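Local coordinates for protein Abbfa_003403 (Acinetobacter baumannii, PDB 4ZXH) that probably builds a peptide product as a four-domain nonribosomal peptide synthetase, joining condensation, adenylation, phosphopantetheine-bearing carrier and thioesterase domains in one chain, at residues E1064-L1069 and K1124-G1129; A832-L837 and A843-R848; Y251-F256 and Q319-L324. One frame throughout, in Å; residues are numbered along the deposited sequence.

Contact 1 of 3, residues E1064-L1069 and K1124-G1129; sequences EQPLWL and KMQPQG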
loop_
_atom_site.group_PDB
_atom_site.type_symbol
_atom_site.label_atom_id
_atom_site.label_comp_id
_atom_site.label_asym_id
_atom_site.label_seq_id
_atom_site.Cartn_x
_atom_site.Cartn_y
_atom_site.Cartn_z
ATOM N N GLU A 1064 41.863 19.431 15.136
ATOM C CA GLU A 1064 41.740 19.427 16.590
ATOM C C GLU A 1064 40.707 20.451 17.098
ATOM O O GLU A 1064 39.829 20.123 17.902
ATOM C CB GLU A 1064 43.110 19.686 17.232
ATOM N N GLN A 1065 40.796 21.682 16.604
ATOM C CA GLN A 1065 40.016 22.785 17.160
ATOM C C GLN A 1065 38.703 23.054 16.431
ATOM O O GLN A 1065 38.687 23.359 15.244
ATOM C CB GLN A 1065 40.860 24.053 17.165
ATOM C CG GLN A 1065 40.198 25.243 17.823
ATOM C CD GLN A 1065 41.061 26.468 17.716
ATOM O OE1 GLN A 1065 41.447 26.875 16.613
ATOM N NE2 GLN A 1065 41.419 27.039 18.862
ATOM N N PRO A 1066 37.595 22.951 17.161
ATOM C CA PRO A 1066 36.253 23.264 16.674
ATOM C C PRO A 1066 36.029 24.761 16.645
ATOM O O PRO A 1066 36.750 25.502 17.305
ATOM C CB PRO A 1066 35.320 22.627 17.718
ATOM C CG PRO A 1066 36.206 22.083 18.800
ATOM C CD PRO A 1066 37.594 22.627 18.594
ATOM N N LEU A 1067 35.021 25.191 15.905
ATOM C CA LEU A 1067 34.525 26.552 15.993
ATOM C C LEU A 1067 33.193 26.498 16.721
ATOM O O LEU A 1067 32.312 25.743 16.323
ATOM C CB LEU A 1067 34.366 27.169 14.600
ATOM C CG LEU A 1067 33.569 28.462 14.505
ATOM C CD1 LEU A 1067 34.191 29.495 15.424
ATOM C CD2 LEU A 1067 33.530 28.963 13.074
ATOM N N TRP A 1068 33.057 27.269 17.796
ATOM C CA TRP A 1068 31.806 27.343 18.550
ATOM C C TRP A 1068 30.995 28.548 18.122
ATOM O O TRP A 1068 31.516 29.671 18.050
ATOM C CB TRP A 1068 32.067 27.433 20.047
ATOM C CG TRP A 1068 32.702 26.231 20.623
ATOM C CD1 TRP A 1068 34.033 25.999 20.764
ATOM C CD2 TRP A 1068 32.032 25.076 21.149
ATOM N NE1 TRP A 1068 34.240 24.767 21.346
ATOM C CE2 TRP A 1068 33.024 24.183 21.590
ATOM C CE3 TRP A 1068 30.691 24.714 21.289
ATOM C CZ2 TRP A 1068 32.717 22.952 22.160
ATOM C CZ3 TRP A 1068 30.388 23.488 21.853
ATOM C CH2 TRP A 1068 31.394 22.625 22.286
ATOM N N LEU A 1069 29.713 28.314 17.856
ATOM C CA LEU A 1069 28.800 29.376 17.467
ATOM C C LEU A 1069 27.656 29.511 18.460
ATOM O O LEU A 1069 27.122 28.525 18.945
ATOM C CB LEU A 1069 28.265 29.125 16.059
ATOM C CG LEU A 1069 29.368 29.060 14.985
ATOM C CD1 LEU A 1069 28.853 28.506 13.687
ATOM C CD2 LEU A 1069 30.030 30.421 14.753
ATOM N N LYS A 1124 32.839 20.095 28.446
ATOM C CA LYS A 1124 32.532 18.660 28.380
ATOM C C LYS A 1124 33.052 18.015 27.090
ATOM O O LYS A 1124 33.425 16.845 27.080
ATOM C CB LYS A 1124 31.022 18.412 28.479
ATOM C CG LYS A 1124 30.431 18.643 29.846
ATOM C CD LYS A 1124 28.919 18.526 29.831
ATOM C CE LYS A 1124 28.462 17.101 29.572
ATOM N NZ LYS A 1124 26.983 16.990 29.761
ATOM N N MET A 1125 33.052 18.776 25.999
ATOM C CA MET A 1125 33.516 18.274 24.706
ATOM C C MET A 1125 34.937 18.749 24.406
ATOM O O MET A 1125 35.687 18.049 23.737
ATOM C CB MET A 1125 32.560 18.701 23.576
ATOM C CG MET A 1125 31.178 18.083 23.679
ATOM S SD MET A 1125 29.994 18.645 22.440
ATOM C CE MET A 1125 30.206 17.440 21.129
ATOM N N GLN A 1126 35.297 19.935 24.903
ATOM C CA GLN A 1126 36.646 20.489 24.738
ATOM C C GLN A 1126 37.166 21.090 26.060
ATOM O O GLN A 1126 37.001 22.286 26.325
ATOM C CB GLN A 1126 36.666 21.548 23.631
ATOM C CG GLN A 1126 38.058 21.977 23.192
ATOM C CD GLN A 1126 38.055 23.189 22.256
ATOM O OE1 GLN A 1126 37.004 23.640 21.781
ATOM N NE2 GLN A 1126 39.243 23.726 21.995
ATOM N N PRO A 1127 37.797 20.251 26.889
ATOM C CA PRO A 1127 38.279 20.589 28.231
ATOM C C PRO A 1127 39.346 21.683 28.262
ATOM O O PRO A 1127 39.390 22.465 29.214
ATOM C CB PRO A 1127 38.870 19.264 28.731
ATOM C CG PRO A 1127 38.206 18.213 27.910
ATOM C CD PRO A 1127 38.030 18.834 26.565
ATOM N N GLN A 1128 40.206 21.719 27.251
ATOM C CA GLN A 1128 41.319 22.663 27.239
ATOM C C GLN A 1128 41.325 23.455 25.937
ATOM O O GLN A 1128 40.846 22.982 24.896
ATOM C CB GLN A 1128 42.665 21.942 27.430
ATOM C CG GLN A 1128 42.813 21.167 28.755
ATOM C CD GLN A 1128 42.844 22.076 29.990
ATOM O OE1 GLN A 1128 43.337 23.206 29.929
ATOM N NE2 GLN A 1128 42.318 21.578 31.114
ATOM N N GLY A 1129 41.868 24.666 26.004
ATOM C CA GLY A 1129 41.954 25.533 24.848
ATOM C C GLY A 1129 43.155 25.230 23.981
ATOM O O GLY A 1129 43.833 24.228 24.185
#
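Gln1126 reaches across from the turn that follows helix 1111-1125 and meets Trp1068 at the nitrogen edge of its indole. Trp1068 NE1 donates to Gln1126 OE1 over 3.0 Å, and the bond is nearly straight, 173° at the hydrogen. The oxygen lies in the plane of the indole, and the amide plane is turned only 13° from that of the ring, which makes the two flat groups almost coplanar. An extended side chain achieves this reach: Gln1126 CG stands anti to the backbone N (chi1 -168°) and the chain runs straight on beyond it. Glutamine suits the position because its oxygen can satisfy the single N-H of a buried indole without bringing a charge. The other end of the amide is turned back to its own turn, where NE2 makes weak hydrogen bonds to the carbonyls of Gln1128 and Pro1130.

Pro1066 brings its ring against the same amide, with CD 3.4 Å from Gln1126 OE1 and 3.7 Å from Gln1126 CD. Its ring carbons give the amide an apolar neighbour that adds no competing donor. At the benzo end of the indole, the flexible thioether of Met1125 arrives obliquely, Met1125 SD lying 4.2 Å from Trp1068 CH2; Met1125 also rests on Val1055 and Arg1094. Trp1068 is fixed at its backbone too, through hydrogen bonding with Phe1132 of the adjacent strand.

The contact thus joins strand 1067-1070 to the C-terminal end of helix 1111-1125. That helix connects strand 1093-1096 to strand 1131-1136, and strand 1067-1070 lies between the two in the sheet. The result is a beta-alpha-beta crossover over that strand, as in the mainly parallel sheet of the alpha/beta-hydrolases, to which the thioesterase domain belongs.

Contact 2 of 3, residues A832-L837 and A843-R848; sequences AQFRTL and AGRLYR
The Phe834 ring receives Tyr847 over one face: Tyr847 CD1 stands 3.5 Å above the ring plane, displaced toward the rim. The two rings are inclined by 38°, with centroids 5.0 Å apart. Arg845 lays a face of its guanidinium over Phe834 CB, Arg845 NH2 being 3.4 Å from that carbon, and the guanidinium and phenyl planes differ by just 17°. This is side-chain packing on an antiparallel beta hairpin, formed by strand 834-835 and the start of strand 846-855, within the adenylation region.

Phe834 and Tyr847 form a non-hydrogen-bonded pair, which puts both aromatics on the same side of the sheet; their broad rings suit this buried face, with Leu819 and Tyr823 nearby. The extended chain of Arg845 carries its guanidinium to Phe834 CB and the near end of the ring, while NH1 bonds to the carbonyl of Ala820. Leu846 lies on the opposite face from Phe834 and Tyr847, and its CD1 meets Leu837 CD1 at 3.9 Å; both leucines also touch Trp813. Gly844 has positive phi (64°), which glycine accepts readily. Arg848 directs its guanidinium to a salt bridge with Glu811.

The neighbouring Arg835 and Leu846 are paired by reciprocal backbone bonds, and a third runs from Arg848 N to Gln833 O, 3.0 Å long.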
loop_
_atom_site.group_PDB
_atom_site.type_symbol
_atom_site.label_atom_id
_atom_site.label_comp_id
_atom_site.label_asym_id
_atom_site.label_seq_id
_atom_site.Cartn_x
_atom_site.Cartn_y
_atom_site.Cartn_z
ATOM N N ALA A 832 -19.735 -9.192 -34.413
ATOM C CA ALA A 832 -18.470 -9.253 -33.680
ATOM C C ALA A 832 -18.670 -9.409 -32.167
ATOM O O ALA A 832 -17.874 -10.075 -31.505
ATOM C CB ALA A 832 -17.638 -8.010 -33.970
ATOM N N GLN A 833 -19.722 -8.791 -31.627
ATOM C CA GLN A 833 -20.011 -8.853 -30.195
ATOM C C GLN A 833 -20.892 -10.052 -29.818
ATOM O O GLN A 833 -20.861 -10.500 -28.667
ATOM C CB GLN A 833 -20.691 -7.564 -29.724
ATOM C CG GLN A 833 -19.905 -6.310 -29.995
ATOM C CD GLN A 833 -18.501 -6.376 -29.430
ATOM O OE1 GLN A 833 -18.288 -6.263 -28.212
ATOM N NE2 GLN A 833 -17.528 -6.568 -30.314
ATOM N N PHE A 834 -21.684 -10.555 -30.770
ATOM C CA PHE A 834 -22.484 -11.767 -30.549
ATOM C C PHE A 834 -22.019 -12.893 -31.473
ATOM O O PHE A 834 -22.230 -12.840 -32.683
ATOM C CB PHE A 834 -23.977 -11.504 -30.781
ATOM C CG PHE A 834 -24.572 -10.440 -29.887
ATOM C CD1 PHE A 834 -25.199 -10.780 -28.698
ATOM C CD2 PHE A 834 -24.548 -9.103 -30.261
ATOM C CE1 PHE A 834 -25.766 -9.808 -27.883
ATOM C CE2 PHE A 834 -25.121 -8.118 -29.444
ATOM C CZ PHE A 834 -25.726 -8.475 -28.258
ATOM N N ARG A 835 -21.382 -13.907 -30.898
ATOM C CA ARG A 835 -20.770 -14.987 -31.668
ATOM C C ARG A 835 -20.951 -16.315 -30.963
ATOM O O ARG A 835 -21.158 -16.359 -29.744
ATOM C CB ARG A 835 -19.261 -14.762 -31.853
ATOM C CG ARG A 835 -18.850 -13.424 -32.384
ATOM C CD ARG A 835 -17.413 -13.136 -32.063
ATOM N NE ARG A 835 -16.513 -13.887 -32.918
ATOM C CZ ARG A 835 -15.209 -14.025 -32.688
ATOM N NH1 ARG A 835 -14.657 -13.459 -31.611
ATOM N NH2 ARG A 835 -14.457 -14.732 -33.531
ATOM N N THR A 836 -20.843 -17.399 -31.722
ATOM C CA THR A 836 -20.491 -18.676 -31.126
ATOM C C THR A 836 -18.982 -18.811 -31.224
ATOM O O THR A 836 -18.356 -18.204 -32.098
ATOM C CB THR A 836 -21.140 -19.845 -31.823
ATOM O OG1 THR A 836 -20.455 -20.081 -33.058
ATOM C CG2 THR A 836 -22.599 -19.549 -32.081
ATOM N N LEU A 837 -18.394 -19.598 -30.334
ATOM C CA LEU A 837 -16.951 -19.745 -30.343
ATOM C C LEU A 837 -16.551 -21.202 -30.549
ATOM O O LEU A 837 -17.188 -22.105 -30.006
ATOM C CB LEU A 837 -16.370 -19.196 -29.047
ATOM C CG LEU A 837 -16.577 -17.694 -28.831
ATOM C CD1 LEU A 837 -16.139 -17.272 -27.424
ATOM C CD2 LEU A 837 -15.824 -16.910 -29.889
ATOM N N ALA A 843 -21.890 -24.231 -26.466
ATOM C CA ALA A 843 -22.356 -23.152 -25.602
ATOM C C ALA A 843 -23.294 -22.177 -26.315
ATOM O O ALA A 843 -23.782 -21.218 -25.708
ATOM C CB ALA A 843 -21.169 -22.407 -25.031
ATOM N N GLY A 844 -23.537 -22.426 -27.599
ATOM C CA GLY A 844 -24.401 -21.586 -28.399
ATOM C C GLY A 844 -23.882 -20.175 -28.582
ATOM O O GLY A 844 -22.693 -19.895 -28.408
ATOM N N ARG A 845 -24.795 -19.284 -28.946
ATOM C CA ARG A 845 -24.487 -17.882 -29.138
ATOM C C ARG A 845 -24.086 -17.238 -27.804
ATOM O O ARG A 845 -24.704 -17.505 -26.767
ATOM C CB ARG A 845 -25.696 -17.181 -29.756
ATOM C CG ARG A 845 -25.437 -15.807 -30.349
ATOM C CD ARG A 845 -26.613 -15.427 -31.220
ATOM N NE ARG A 845 -26.532 -14.086 -31.788
ATOM C CZ ARG A 845 -27.288 -13.068 -31.390
ATOM N NH1 ARG A 845 -28.186 -13.235 -30.419
ATOM N NH2 ARG A 845 -27.160 -11.884 -31.976
ATOM N N LEU A 846 -23.038 -16.415 -27.840
ATOM C CA LEU A 846 -22.511 -15.754 -26.645
ATOM C C LEU A 846 -22.297 -14.267 -26.861
ATOM O O LEU A 846 -22.130 -13.804 -27.990
ATOM C CB LEU A 846 -21.179 -16.361 -26.208
ATOM C CG LEU A 846 -21.001 -17.857 -26.025
ATOM C CD1 LEU A 846 -19.547 -18.134 -25.655
ATOM C CD2 LEU A 846 -21.937 -18.345 -24.952
ATOM N N TYR A 847 -22.280 -13.523 -25.761
ATOM C CA TYR A 847 -22.066 -12.090 -25.819
ATOM C C TYR A 847 -20.792 -11.699 -25.102
ATOM O O TYR A 847 -20.525 -12.140 -23.983
ATOM C CB TYR A 847 -23.252 -11.320 -25.220
ATOM C CG TYR A 847 -22.923 -9.851 -25.019
ATOM C CD1 TYR A 847 -22.793 -8.987 -26.111
ATOM C CD2 TYR A 847 -22.709 -9.334 -23.746
ATOM C CE1 TYR A 847 -22.468 -7.642 -25.930
ATOM C CE2 TYR A 847 -22.386 -7.997 -23.561
ATOM C CZ TYR A 847 -22.273 -7.156 -24.653
ATOM O OH TYR A 847 -21.956 -5.840 -24.452
ATOM N N ARG A 848 -20.014 -10.854 -25.765
ATOM C CA ARG A 848 -18.719 -10.387 -25.283
ATOM C C ARG A 848 -18.863 -9.064 -24.508
ATOM O O ARG A 848 -19.163 -8.003 -25.088
ATOM C CB ARG A 848 -17.791 -10.236 -26.483
ATOM C CG ARG A 848 -16.461 -9.668 -26.187
ATOM C CD ARG A 848 -15.601 -9.617 -27.426
ATOM N NE ARG A 848 -14.201 -9.621 -27.031
ATOM C CZ ARG A 848 -13.204 -9.895 -27.855
ATOM N NH1 ARG A 848 -13.469 -10.171 -29.125
ATOM N NH2 ARG A 848 -11.954 -9.888 -27.407
#

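Contact 3 of 3, residues Y251-F256 and Q319-L324; sequences YEITLF and QVQEQL
Gln321 leans from helix 313-329 onto the N-terminal end of helix 255-271 in the condensation domain, where Thr254 is the N-cap. The polar part of this contact at a helix N-cap gathers round one oxygen: Gln321 OE1 accepts from Thr254 N at 3.1 Å and from Thr254 OG1 at 3.3 Å. Both donors approach from the same face of the amide, and the backbone N-H stands well above the carbonyl plane even though the bond is almost straight at its hydrogen. A bend at chi2 (61°) turns the amide toward them. Threonine suits this solvent-exposed place because its hydroxyl can accept from Gly257 N while donating to the glutamine.

The buried, close-packed side is at Ile253. The CB and CG of Gln321 pack on its CG2, which is 3.6 Å from Gln321 CB, and the beta-branched isoleucine also touches Thr317 and Leu258. An apolar patch adjoins the polar grip, with Leu324 on its buried side and Phe256 only partly shielded; the side chain of Phe256 lies about 11 Å from the bound 4'-phosphopantetheine. Leu324 CD2 meets the edge of the phenyl ring, 3.5 Å from Phe256 CE2.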
loop_
_atom_site.group_PDB
_atom_site.type_symbol
_atom_site.label_atom_id
_atom_site.label_comp_id
_atom_site.label_asym_id
_atom_site.label_seq_id
_atom_site.Cartn_x
_atom_site.Cartn_y
_atom_site.Cartn_z
ATOM N N TYR A 251 18.229 -31.404 -22.598
ATOM C CA TYR A 251 18.699 -30.041 -22.808
ATOM C C TYR A 251 20.112 -29.916 -22.239
ATOM O O TYR A 251 20.707 -30.908 -21.814
ATOM C CB TYR A 251 17.787 -29.024 -22.129
ATOM C CG TYR A 251 16.328 -29.032 -22.543
ATOM C CD1 TYR A 251 15.924 -29.499 -23.784
ATOM C CD2 TYR A 251 15.350 -28.531 -21.685
ATOM C CE1 TYR A 251 14.577 -29.484 -24.149
ATOM C CE2 TYR A 251 14.010 -28.508 -22.041
ATOM C CZ TYR A 251 13.628 -28.984 -23.272
ATOM O OH TYR A 251 12.295 -28.959 -23.616
ATOM N N GLU A 252 20.647 -28.701 -22.216
ATOM C CA GLU A 252 21.923 -28.454 -21.548
ATOM C C GLU A 252 21.698 -28.366 -20.038
ATOM O O GLU A 252 22.587 -28.657 -19.233
ATOM C CB GLU A 252 22.572 -27.164 -22.070
ATOM N N ILE A 253 20.470 -28.004 -19.683
ATOM C CA ILE A 253 20.099 -27.534 -18.353
ATOM C C ILE A 253 20.208 -28.518 -17.191
ATOM O O ILE A 253 20.291 -29.730 -17.370
ATOM C CB ILE A 253 18.664 -27.072 -18.369
ATOM C CG1 ILE A 253 17.770 -28.292 -18.531
ATOM C CG2 ILE A 253 18.436 -26.129 -19.523
ATOM C CD1 ILE A 253 16.368 -28.057 -18.132
ATOM N N THR A 254 20.176 -27.955 -15.990
ATOM C CA THR A 254 20.097 -28.716 -14.754
ATOM C C THR A 254 18.639 -28.899 -14.358
ATOM O O THR A 254 17.757 -28.196 -14.861
ATOM C CB THR A 254 20.851 -28.011 -13.611
ATOM O OG1 THR A 254 20.316 -26.688 -13.411
ATOM C CG2 THR A 254 22.326 -27.909 -13.952
ATOM N N LEU A 255 18.382 -29.829 -13.450
ATOM C CA LEU A 255 17.028 -30.035 -12.958
ATOM C C LEU A 255 16.505 -28.776 -12.258
ATOM O O LEU A 255 15.326 -28.422 -12.384
ATOM C CB LEU A 255 16.988 -31.234 -12.011
ATOM C CG LEU A 255 15.633 -31.567 -11.395
ATOM C CD1 LEU A 255 14.565 -31.770 -12.479
ATOM C CD2 LEU A 255 15.771 -32.798 -10.517
ATOM N N PHE A 256 17.391 -28.101 -11.526
ATOM C CA PHE A 256 17.042 -26.854 -10.861
ATOM C C PHE A 256 16.575 -25.849 -11.879
ATOM O O PHE A 256 15.570 -25.164 -11.677
ATOM C CB PHE A 256 18.221 -26.276 -10.088
ATOM C CG PHE A 256 18.005 -24.851 -9.657
ATOM C CD1 PHE A 256 17.050 -24.539 -8.702
ATOM C CD2 PHE A 256 18.739 -23.821 -10.211
ATOM C CE1 PHE A 256 16.823 -23.236 -8.312
ATOM C CE2 PHE A 256 18.523 -22.512 -9.814
ATOM C CZ PHE A 256 17.560 -22.224 -8.862
ATOM N N GLN A 319 16.947 -20.398 -22.308
ATOM C CA GLN A 319 17.083 -18.965 -22.040
ATOM C C GLN A 319 17.303 -18.711 -20.541
ATOM O O GLN A 319 18.113 -17.864 -20.149
ATOM C CB GLN A 319 15.839 -18.231 -22.570
ATOM C CG GLN A 319 15.764 -16.725 -22.352
ATOM C CD GLN A 319 14.653 -16.067 -23.196
ATOM O OE1 GLN A 319 14.250 -16.602 -24.249
ATOM N NE2 GLN A 319 14.145 -14.914 -22.727
ATOM N N VAL A 320 16.604 -19.473 -19.703
ATOM C CA VAL A 320 16.702 -19.288 -18.260
ATOM C C VAL A 320 18.027 -19.841 -17.759
ATOM O O VAL A 320 18.726 -19.196 -16.978
ATOM C CB VAL A 320 15.527 -19.967 -17.513
ATOM C CG1 VAL A 320 15.813 -20.071 -16.030
ATOM C CG2 VAL A 320 14.223 -19.208 -17.764
ATOM N N GLN A 321 18.377 -21.033 -18.228
ATOM C CA GLN A 321 19.627 -21.650 -17.823
ATOM C C GLN A 321 20.796 -20.714 -18.124
ATOM O O GLN A 321 21.729 -20.607 -17.328
ATOM C CB GLN A 321 19.821 -23.000 -18.519
ATOM C CG GLN A 321 21.033 -23.765 -18.031
ATOM C CD GLN A 321 20.951 -24.104 -16.554
ATOM O OE1 GLN A 321 20.093 -24.883 -16.127
ATOM N NE2 GLN A 321 21.837 -23.509 -15.762
ATOM N N GLU A 322 20.727 -20.019 -19.257
ATOM C CA GLU A 322 21.789 -19.099 -19.650
ATOM C C GLU A 322 21.801 -17.825 -18.785
ATOM O O GLU A 322 22.867 -17.344 -18.407
ATOM C CB GLU A 322 21.667 -18.737 -21.139
ATOM C CG GLU A 322 22.731 -17.754 -21.665
ATOM C CD GLU A 322 24.173 -18.289 -21.613
ATOM O OE1 GLU A 322 24.395 -19.467 -21.235
ATOM O OE2 GLU A 322 25.094 -17.517 -21.967
ATOM N N GLN A 323 20.637 -17.273 -18.458
ATOM C CA GLN A 323 20.655 -16.076 -17.630
ATOM C C GLN A 323 21.021 -16.463 -16.206
ATOM O O GLN A 323 21.598 -15.675 -15.463
ATOM C CB GLN A 323 19.318 -15.336 -17.674
ATOM C CG GLN A 323 19.382 -13.985 -17.011
ATOM C CD GLN A 323 18.153 -13.160 -17.271
ATOM O OE1 GLN A 323 17.583 -13.210 -18.366
ATOM N NE2 GLN A 323 17.724 -12.392 -16.261
ATOM N N LEU A 324 20.702 -17.694 -15.832
ATOM C CA LEU A 324 21.122 -18.214 -14.544
ATOM C C LEU A 324 22.659 -18.359 -14.515
ATOM O O LEU A 324 23.314 -17.927 -13.555
ATOM C CB LEU A 324 20.429 -19.545 -14.270
ATOM C CG LEU A 324 20.570 -20.111 -12.863
ATOM C CD1 LEU A 324 19.839 -19.241 -11.870
ATOM C CD2 LEU A 324 20.070 -21.544 -12.802
#

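The three contacts belong to separate parts of the synthetase and share no helix or strand; even the closest two, contacts 2 and 3, keep about 27 Å between nearest atoms. All are partly buried. Contact 2 is by far the most extensive, and as a local hairpin it alone is held by backbone pairing between its segments. Contacts 1 and 3 instead bring together segments more than fifty residues apart, and in each a glutamine oxygen does the polar work: it accepts from an indole on a sheet strand in contact 1, and from a helix N-cap in contact 3. Arginines enter across the contact only in 832-837 with 843-848.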